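Local coordinates for glycerophosphoryl diester phosphodiesterase (Parabacteroides distasonis, PDB 3MZ2), which probably hydrolyses glycerophosphodiesters, releasing an alcohol and glycerol phosphate, at residues L150-M154 / Q155-Y159; R253-R257 / Q258-I262. All blocks are in the same frame, centred on the assembly; numbering follows the deposited sequence.

Overall arrangement
Both contacts are local: each is the C-terminal end of a helix turning into the loop that leads to the next barrel strand, 144-153 into 160-164 in contact 1 and 245-257 into 262-265 in contact 2. They lie on opposite sides of the chain's centre, their own centres 31 Å apart, and do not touch. Each is partly buried: Ile-151 and Ile-255 are buried against neighbouring strands, while Gln-155 and Arg-257 are exposed. Each closes with a Schellman motif, whose residue of positive phi is Gln-155 in contact 1 but Gly-259 in contact 2. Backbone bonds close both; contact 1 adds a water bridge to a glutamate, contact 2 a tight isoleucine-valine contact.

Contact 1: L150-M154 / Q155-Y159; sequences LITDM and QAEPY
Ile-151 lays its CG2 methyl over the backbone where Ala-156 passes into Glu-157, 3.7 Å from Glu-157 N. This methyl is the branch anti to the backbone N of Ile-151, and the side chain also meets Val-160 and Ile-162 of the following strand. Ala-156 CB touches both Ile-151 CG2 (4.2 Å) and Met-154 CB (4.0 Å). Beyond its own CB, Met-154, a selenomethionine here, leads away from the turn to Glu-123 and Ile-126 of helix 122-129. The chain reverses by a Schellman motif. Ala-156 N reaches back to Ile-151 O at 3.0 Å in an almost straight bond (175° at the hydrogen), while Gln-155 N bonds Thr-152 O at 3.1 Å from above the carbonyl plane, 68° out of it. Gln-155 supplies the positive phi, and its side chain stretches outward from the helix end. Thr-152 O also accepts from a water at 2.8 Å, and the same water donates to Glu-157 OE2 at 2.7 Å, bridging loop and helix end. A bend at chi2 (96°) turns the Glu-157 carboxylate back toward the helix, where Asn-177 ND2 bonds both its OE2 and Thr-152 OG1, the latter also bonded to Ala-148 O. Glu-157 N, covered by the Ile-151 methyl, has no hydrogen-bond partner in the model. Further on, one face of the Tyr-159 ring lies over Ala-156 O, toward the rim.

Contact 2: R253-R257 / Q258-I262; sequences RMIIR and QGVDI
Gln-258, in one of its two conformers, folds its side chain back along the last helical turn, with CG resting against Met-254 O. Arg-218 of helix 215-226 is a further neighbour of this side chain. The backbone N of Gln-258 bonds Met-254 O at 3.0 Å, the donor tilted only 19° from the carbonyl plane, and makes a second, weak bond to Ile-255 O. Gly-259 follows with phi 105°, the positive phi of the motif, a region that residues with a side chain seldom enter. Its N bonds Ile-256 O at 2.9 Å, coming from above the carbonyl plane. Val-260 N then points back to Ile-255 O in a long, weak bond of 3.5 Å, completing the Schellman motif that ends helix 245-257 and turns the chain into barrel strand 262-265. The Val-260 side chain is directed at the helix: its CB lies 3.5 Å from Ile-255 CG2, tighter than usual for two carbons, and its CG1 is 3.6 Å from the same methyl. With CG1 of Ile-255 at chi1 -68°, CG2 is the branch anti to the backbone N and lies against the valine; the two side chains cross obliquely. Both residues also touch Ile-233 of strand 231-234, the neighbour of strand 262-265 in the barrel sheet. The next helix residue, Ile-256, brings its CD1 to 3.5 Å from Val-260 O. Asp-261, directed away from the helix, forms a salt bridge with Arg-30 as the chain enters strand 262-265.

Contact 1: L150-M154 / Q155-Y159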
loop_
_atom_site.group_PDB
_atom_site.type_symbol
_atom_site.label_atom_id
_atom_site.label_comp_id
_atom_site.label_asym_id
_atom_site.label_seq_id
_atom_site.Cartn_x
_atom_site.Cartn_y
_atom_site.Cartn_z
ATOM N N LEU A 150 -5.051 2.469 18.796
ATOM C CA LEU A 150 -5.706 1.224 19.217
ATOM C C LEU A 150 -4.761 0.392 20.075
ATOM O O LEU A 150 -5.136 -0.086 21.121
ATOM C CB LEU A 150 -6.143 0.381 18.019
ATOM C CG LEU A 150 -6.921 -0.905 18.368
ATOM C CD1 LEU A 150 -8.186 -0.615 19.154
ATOM C CD2 LEU A 150 -7.259 -1.656 17.070
ATOM N N ILE A 151 -3.522 0.205 19.607
ATOM C CA ILE A 151 -2.558 -0.624 20.365
ATOM C C ILE A 151 -2.227 0.031 21.739
ATOM O O ILE A 151 -2.205 -0.639 22.794
ATOM C CB ILE A 151 -1.264 -0.854 19.579
ATOM C CG1 ILE A 151 -1.588 -1.653 18.318
ATOM C CG2 ILE A 151 -0.240 -1.623 20.409
ATOM C CD1 ILE A 151 -0.392 -1.722 17.282
ATOM N N THR A 152 -2.015 1.356 21.735
ATOM C CA THR A 152 -1.691 2.086 22.925
ATOM C C THR A 152 -2.839 2.059 23.919
ATOM O O THR A 152 -2.648 1.781 25.110
ATOM C CB THR A 152 -1.263 3.524 22.644
ATOM O OG1 THR A 152 -0.166 3.485 21.731
ATOM C CG2 THR A 152 -0.808 4.264 23.951
ATOM N N ASP A 153 -4.046 2.359 23.431
ATOM C CA ASP A 153 -5.236 2.440 24.317
ATOM C C ASP A 153 -5.527 1.084 24.979
ATOM O O ASP A 153 -6.004 1.023 26.111
ATOM C CB ASP A 153 -6.497 2.833 23.541
ATOM C CG ASP A 153 -6.502 4.313 23.037
ATOM O OD1 ASP A 153 -5.589 5.120 23.323
ATOM O OD2 ASP A 153 -7.469 4.639 22.323
HETATM N N MSE A 154 -5.211 0.002 24.274
HETATM C CA MSE A 154 -5.493 -1.381 24.695
HETATM C C MSE A 154 -4.347 -1.961 25.526
HETATM O O MSE A 154 -4.454 -3.099 26.024
HETATM C CB MSE A 154 -5.697 -2.303 23.474
HETATM C CG MSE A 154 -6.929 -1.987 22.646
HETATM SE SE MSE A 154 -7.297 -3.318 21.299
HETATM C CE MSE A 154 -7.802 -4.809 22.472
ATOM N N GLN A 155 -3.256 -1.200 25.656
ATOM C CA GLN A 155 -2.032 -1.665 26.348
ATOM C C GLN A 155 -1.588 -2.981 25.733
ATOM O O GLN A 155 -1.107 -3.848 26.435
ATOM C CB GLN A 155 -2.217 -1.714 27.876
ATOM C CG GLN A 155 -2.767 -0.383 28.428
ATOM C CD GLN A 155 -3.040 -0.381 29.945
ATOM O OE1 GLN A 155 -3.757 0.473 30.442
ATOM N NE2 GLN A 155 -2.441 -1.279 30.654
ATOM N N ALA A 156 -1.643 -3.064 24.402
ATOM C CA ALA A 156 -1.377 -4.301 23.642
ATOM C C ALA A 156 0.032 -4.336 23.061
ATOM O O ALA A 156 0.362 -5.195 22.264
ATOM C CB ALA A 156 -2.442 -4.482 22.485
ATOM N N GLU A 157 0.878 -3.391 23.454
ATOM C CA GLU A 157 2.272 -3.386 22.945
ATOM C C GLU A 157 3.047 -4.672 23.085
ATOM O O GLU A 157 3.884 -4.965 22.204
ATOM C CB GLU A 157 3.096 -2.278 23.558
ATOM C CG GLU A 157 2.484 -0.846 23.433
ATOM C CD GLU A 157 1.702 -0.391 24.663
ATOM O OE1 GLU A 157 1.065 -1.231 25.349
ATOM O OE2 GLU A 157 1.710 0.837 24.951
ATOM N N PRO A 158 2.824 -5.436 24.178
ATOM C CA PRO A 158 3.584 -6.696 24.272
ATOM C C PRO A 158 3.177 -7.816 23.323
ATOM O O PRO A 158 3.835 -8.867 23.297
ATOM C CB PRO A 158 3.320 -7.152 25.724
ATOM C CG PRO A 158 2.950 -5.888 26.459
ATOM C CD PRO A 158 2.214 -5.050 25.468
ATOM N N TYR A 159 2.077 -7.656 22.589
ATOM C CA TYR A 159 1.572 -8.734 21.751
ATOM C C TYR A 159 1.004 -8.292 20.405
ATOM O O TYR A 159 0.448 -9.115 19.682
ATOM C CB TYR A 159 0.575 -9.652 22.482
ATOM C CG TYR A 159 -0.610 -8.973 23.107
ATOM C CD1 TYR A 159 -0.508 -8.347 24.369
ATOM C CD2 TYR A 159 -1.902 -9.084 22.534
ATOM C CE1 TYR A 159 -1.602 -7.732 24.942
ATOM C CE2 TYR A 159 -2.993 -8.493 23.127
ATOM C CZ TYR A 159 -2.849 -7.798 24.302
ATOM O OH TYR A 159 -3.953 -7.229 24.881
HETATM O O HOH W 1 -0.259 1.779 26.486
#

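Contact 2: R253-R257 / Q258-I262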
loop_
_atom_site.group_PDB
_atom_site.type_symbol
_atom_site.label_atom_id
_atom_site.label_comp_id
_atom_site.label_asym_id
_atom_site.label_seq_id
_atom_site.Cartn_x
_atom_site.Cartn_y
_atom_site.Cartn_z
ATOM N N ARG A 253 14.206 -26.153 5.522
ATOM C CA ARG A 253 15.471 -26.489 6.197
ATOM C C ARG A 253 16.676 -25.718 5.685
ATOM O O ARG A 253 17.491 -25.253 6.472
ATOM C CB ARG A 253 15.701 -28.025 6.168
ATOM C CG ARG A 253 14.783 -28.797 7.100
ATOM C CD ARG A 253 15.152 -30.256 7.117
ATOM N NE ARG A 253 14.943 -30.956 5.847
ATOM C CZ ARG A 253 13.810 -31.576 5.487
ATOM N NH1 ARG A 253 12.731 -31.597 6.320
ATOM N NH2 ARG A 253 13.758 -32.186 4.303
HETATM N N MSE A 254 16.784 -25.542 4.370
HETATM C CA MSE A 254 17.908 -24.805 3.783
HETATM C C MSE A 254 17.928 -23.365 4.327
HETATM O O MSE A 254 18.982 -22.838 4.684
HETATM C CB MSE A 254 17.808 -24.840 2.260
HETATM C CG MSE A 254 18.831 -24.028 1.565
HETATM SE SE MSE A 254 19.178 -24.741 -0.246
HETATM C CE MSE A 254 17.337 -24.649 -1.007
ATOM N N ILE A 255 16.746 -22.752 4.469
ATOM C CA ILE A 255 16.663 -21.394 4.988
ATOM C C ILE A 255 17.247 -21.325 6.393
ATOM O O ILE A 255 18.058 -20.440 6.684
ATOM C CB ILE A 255 15.246 -20.821 4.961
ATOM C CG1 ILE A 255 14.829 -20.604 3.500
ATOM C CG2 ILE A 255 15.199 -19.518 5.762
ATOM C CD1 ILE A 255 13.314 -20.548 3.263
ATOM N N ILE A 256 16.888 -22.278 7.258
ATOM C CA ILE A 256 17.415 -22.295 8.618
ATOM C C ILE A 256 18.960 -22.562 8.598
ATOM O O ILE A 256 19.743 -21.904 9.296
ATOM C CB ILE A 256 16.649 -23.304 9.513
ATOM C CG1 ILE A 256 15.154 -22.913 9.624
ATOM C CG2 ILE A 256 17.263 -23.399 10.906
ATOM C CD1 ILE A 256 14.898 -21.450 10.088
ATOM N N ARG A 257 19.393 -23.462 7.728
ATOM C CA ARG A 257 20.813 -23.811 7.652
ATOM C C ARG A 257 21.658 -22.595 7.213
ATOM O O ARG A 257 22.864 -22.528 7.562
ATOM C CB ARG A 257 21.029 -24.972 6.678
ATOM C CG ARG A 257 20.549 -26.331 7.148
ATOM C CD ARG A 257 21.039 -27.406 6.144
ATOM N NE ARG A 257 20.372 -28.700 6.367
ATOM C CZ ARG A 257 19.440 -29.258 5.571
ATOM N NH1 ARG A 257 19.036 -28.676 4.430
ATOM N NH2 ARG A 257 18.910 -30.432 5.920
ATOM N N GLN A 258 21.039 -21.676 6.463
ATOM C CA GLN A 258 21.702 -20.452 5.991
ATOM C C GLN A 258 21.807 -19.361 7.070
ATOM O O GLN A 258 22.428 -18.299 6.848
ATOM C CB GLN A 258 20.992 -19.858 4.764
ATOM C CG GLN A 258 20.966 -20.700 3.477
ATOM C CD GLN A 258 22.343 -20.987 2.908
ATOM O OE1 GLN A 258 23.338 -21.008 3.637
ATOM N NE2 GLN A 258 22.405 -21.235 1.597
ATOM N N GLY A 259 21.196 -19.587 8.226
ATOM C CA GLY A 259 21.354 -18.689 9.405
ATOM C C GLY A 259 20.160 -17.791 9.676
ATOM O O GLY A 259 20.184 -16.956 10.604
ATOM N N VAL A 260 19.126 -17.952 8.863
ATOM C CA VAL A 260 17.877 -17.180 9.011
ATOM C C VAL A 260 17.138 -17.659 10.274
ATOM O O VAL A 260 17.162 -18.864 10.655
ATOM C CB VAL A 260 17.011 -17.330 7.771
ATOM C CG1 VAL A 260 15.598 -16.768 8.017
ATOM C CG2 VAL A 260 17.671 -16.633 6.541
ATOM N N ASP A 261 16.527 -16.699 10.971
ATOM C CA ASP A 261 15.974 -16.904 12.331
ATOM C C ASP A 261 14.504 -17.242 12.315
ATOM O O ASP A 261 14.008 -17.992 13.197
ATOM C CB ASP A 261 16.253 -15.669 13.197
ATOM C CG ASP A 261 17.730 -15.271 13.157
ATOM O OD1 ASP A 261 18.562 -16.136 13.521
ATOM O OD2 ASP A 261 18.025 -14.177 12.629
ATOM N N ILE A 262 13.786 -16.647 11.359
ATOM C CA ILE A 262 12.336 -16.730 11.335
ATOM C C ILE A 262 11.903 -17.020 9.895
ATOM O O ILE A 262 12.419 -16.431 8.966
ATOM C CB ILE A 262 11.662 -15.391 11.832
ATOM C CG1 ILE A 262 12.312 -14.870 13.146
ATOM C CG2 ILE A 262 10.162 -15.594 11.963
ATOM C CD1 ILE A 262 11.867 -13.479 13.603
#